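Local coordinates for ethanolamine utilization protein EutJ (Carboxydothermus hydrogenoformans Z-2901, PDB 3H1Q) that binds ATP in an actin-like nucleotide-binding fold and probably serves ethanolamine utilization, at residues Gln8-Leu13 with Thr264-Ala269. Sequence-based numbering, arbitrary orientation.
Sequences QKLNLL and TPLGIA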
ATOM      1  N   GLN A   8      -6.097 -14.610   4.527  1.00 43.89           N
ATOM      2  CA  GLN A   8      -7.078 -15.143   3.592  1.00 43.01           C
ATOM      3  C   GLN A   8      -7.716 -14.050   2.725  1.00 42.30           C
ATOM      4  O   GLN A   8      -7.864 -14.226   1.505  1.00 41.90           O
ATOM      5  CB  GLN A   8      -8.165 -15.905   4.355  1.00 43.25           C
ATOM      6  CG  GLN A   8      -7.653 -17.120   5.140  1.00 43.16           C
ATOM      7  CD  GLN A   8      -8.760 -17.821   5.906  1.00 42.20           C
ATOM      8  OE1 GLN A   8      -9.764 -17.210   6.244  1.00 41.29           O
ATOM      9  NE2 GLN A   8      -8.582 -19.117   6.175  1.00 42.73           N
ATOM     10  N   LYS A   9      -8.083 -12.935   3.355  1.00 41.23           N
ATOM     11  CA  LYS A   9      -8.660 -11.797   2.639  1.00 40.67           C
ATOM     12  C   LYS A   9      -7.704 -11.207   1.600  1.00 39.97           C
ATOM     13  O   LYS A   9      -8.127 -10.846   0.518  1.00 40.22           O
ATOM     14  CB  LYS A   9      -9.082 -10.702   3.605  1.00 40.79           C
ATOM     15  CG  LYS A   9     -10.184 -11.095   4.582  1.00 42.40           C
ATOM     16  CD  LYS A   9     -11.215  -9.957   4.702  1.00 45.05           C
ATOM     17  CE  LYS A   9     -11.972  -9.937   6.024  1.00 46.23           C
ATOM     18  NZ  LYS A   9     -11.149  -9.243   7.046  1.00 46.96           N
ATOM     19  N   LEU A  10      -6.421 -11.126   1.943  1.00 39.07           N
ATOM     20  CA  LEU A  10      -5.373 -10.633   1.065  1.00 37.86           C
ATOM     21  C   LEU A  10      -5.100 -11.587  -0.074  1.00 37.34           C
ATOM     22  O   LEU A  10      -4.784 -11.174  -1.175  1.00 36.86           O
ATOM     23  CB  LEU A  10      -4.082 -10.493   1.857  1.00 38.17           C
ATOM     24  CG  LEU A  10      -3.558  -9.170   2.414  1.00 38.90           C
ATOM     25  CD1 LEU A  10      -4.693  -8.253   2.828  1.00 39.01           C
ATOM     26  CD2 LEU A  10      -2.540  -9.434   3.565  1.00 38.10           C
ATOM     27  N   ASN A  11      -5.160 -12.885   0.196  1.00 37.19           N
ATOM     28  CA  ASN A  11      -4.952 -13.838  -0.885  1.00 36.26           C
ATOM     29  C   ASN A  11      -6.103 -13.738  -1.870  1.00 35.59           C
ATOM     30  O   ASN A  11      -5.871 -13.777  -3.091  1.00 35.87           O
ATOM     31  CB  ASN A  11      -4.754 -15.257  -0.381  1.00 35.87           C
ATOM     32  CG  ASN A  11      -3.316 -15.554  -0.067  1.00 36.27           C
ATOM     33  OD1 ASN A  11      -3.011 -16.084   0.980  1.00 37.84           O
ATOM     34  ND2 ASN A  11      -2.417 -15.226  -0.980  1.00 38.45           N
ATOM     35  N   LEU A  12      -7.316 -13.559  -1.333  1.00 33.95           N
ATOM     36  CA  LEU A  12      -8.505 -13.393  -2.154  1.00 32.94           C
ATOM     37  C   LEU A  12      -8.337 -12.166  -3.039  1.00 32.79           C
ATOM     38  O   LEU A  12      -8.346 -12.262  -4.278  1.00 32.73           O
ATOM     39  CB  LEU A  12      -9.761 -13.241  -1.289  1.00 32.44           C
ATOM     40  CG  LEU A  12     -11.109 -13.196  -2.016  1.00 31.25           C
ATOM     41  CD1 LEU A  12     -11.322 -14.445  -2.842  1.00 27.99           C
ATOM     42  CD2 LEU A  12     -12.282 -12.985  -1.065  1.00 29.55           C
ATOM     43  N   LEU A  13      -8.145 -11.023  -2.380  1.00 32.05           N
ATOM     44  CA  LEU A  13      -8.073  -9.751  -3.048  1.00 30.56           C
ATOM     45  C   LEU A  13      -7.007  -9.804  -4.086  1.00 30.23           C
ATOM     46  O   LEU A  13      -7.147  -9.218  -5.150  1.00 30.80           O
ATOM     47  CB  LEU A  13      -7.786  -8.641  -2.068  1.00 30.03           C
ATOM     48  CG  LEU A  13      -7.973  -7.243  -2.641  1.00 29.63           C
ATOM     49  CD1 LEU A  13      -9.307  -7.095  -3.282  1.00 29.85           C
ATOM     50  CD2 LEU A  13      -7.827  -6.231  -1.566  1.00 29.19           C
ATOM     51  N   THR A 264      -2.959  -1.469   2.862  1.00 40.70           N
ATOM     52  CA  THR A 264      -3.562  -0.146   3.011  1.00 41.45           C
ATOM     53  C   THR A 264      -4.803  -0.055   2.146  1.00 40.79           C
ATOM     54  O   THR A 264      -5.872   0.291   2.657  1.00 39.97           O
ATOM     55  CB  THR A 264      -2.587   1.034   2.678  1.00 42.28           C
ATOM     56  OG1 THR A 264      -1.365   0.876   3.414  1.00 44.65           O
ATOM     57  CG2 THR A 264      -3.213   2.389   3.058  1.00 42.44           C
ATOM     58  N   PRO A 265      -4.670  -0.371   0.838  1.00 40.77           N
ATOM     59  CA  PRO A 265      -5.851  -0.344  -0.016  1.00 41.32           C
ATOM     60  C   PRO A 265      -7.072  -1.028   0.637  1.00 42.77           C
ATOM     61  O   PRO A 265      -8.149  -0.411   0.725  1.00 43.49           O
ATOM     62  CB  PRO A 265      -5.381  -1.075  -1.257  1.00 41.03           C
ATOM     63  CG  PRO A 265      -3.918  -0.773  -1.323  1.00 39.86           C
ATOM     64  CD  PRO A 265      -3.454  -0.732   0.082  1.00 40.27           C
ATOM     65  N   LEU A 266      -6.902  -2.248   1.149  1.00 43.67           N
ATOM     66  CA  LEU A 266      -8.002  -2.945   1.779  1.00 44.39           C
ATOM     67  C   LEU A 266      -8.479  -2.155   2.960  1.00 45.54           C
ATOM     68  O   LEU A 266      -9.670  -2.163   3.269  1.00 46.48           O
ATOM     69  CB  LEU A 266      -7.598  -4.340   2.241  1.00 44.19           C
ATOM     70  CG  LEU A 266      -8.579  -5.051   3.198  1.00 44.60           C
ATOM     71  CD1 LEU A 266      -9.881  -5.476   2.524  1.00 44.38           C
ATOM     72  CD2 LEU A 266      -7.908  -6.260   3.838  1.00 44.91           C
ATOM     73  N   GLY A 267      -7.555  -1.493   3.644  1.00 46.45           N
ATOM     74  CA  GLY A 267      -7.913  -0.703   4.832  1.00 48.17           C
ATOM     75  C   GLY A 267      -8.795   0.503   4.503  1.00 48.93           C
ATOM     76  O   GLY A 267      -9.783   0.756   5.183  1.00 48.89           O
ATOM     77  N   ILE A 268      -8.437   1.235   3.450  1.00 49.83           N
ATOM     78  CA  ILE A 268      -9.233   2.359   2.995  1.00 50.74           C
ATOM     79  C   ILE A 268     -10.658   1.900   2.700  1.00 51.95           C
ATOM     80  O   ILE A 268     -11.631   2.421   3.280  1.00 52.13           O
ATOM     81  CB  ILE A 268      -8.628   3.008   1.758  1.00 50.46           C
ATOM     82  CG1 ILE A 268      -7.271   3.613   2.089  1.00 50.19           C
ATOM     83  CG2 ILE A 268      -9.498   4.128   1.301  1.00 50.50           C
ATOM     84  CD1 ILE A 268      -6.432   3.874   0.892  1.00 49.04           C
ATOM     85  N   ALA A 269     -10.786   0.902   1.827  1.00 53.05           N
ATOM     86  CA  ALA A 269     -12.106   0.356   1.519  1.00 53.86           C
ATOM     87  C   ALA A 269     -12.924   0.109   2.788  1.00 54.63           C
ATOM     88  O   ALA A 269     -14.142   0.181   2.761  1.00 54.95           O
ATOM     89  CB  ALA A 269     -11.990  -0.902   0.694  1.00 53.38           C
TER
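No polar bond joins Leu10 and Leu13 to Leu266. Among the backbone bonds within the two segments the shortest runs from Ile268 N to Thr264 O at 2.8 Å, and Thr264 OG1 is hydrogen-bonded outside them to Asp145 OD2. The contact itself is purely apolar and small, burying about 160 Å² in total. Leu266 is its centre. Its CG lies anti to the backbone N (chi1 167°), which carries its branched end out to the helix of Leu10. There its CD2 methyl meets CD1 of Leu10 at 3.9 Å, and the two side chains cross at about a right angle. Leu13 sits one turn further along the same helix face. Its CD2 reaches the base of the Leu266 side chain, 4.3 Å from CB, so Leu266 is touched near both its end and its root. Lys9 CB comes only near, 4.6 Å from Leu266 CD2. The backbones stay apart, with the CA atoms of Leu10 and Leu266 8.2 Å from each other. The Leu266 side chain is about 11 Å from the bound ATP. As in other actin-like ATPases, the C-terminal helix 263-269 returns to the first domain. It lies against strands 30-34 and 39-45 and helix 128-136, while the N-terminal helix 3-18 packs on it and reaches Val43 of strand 39-45 through Leu13.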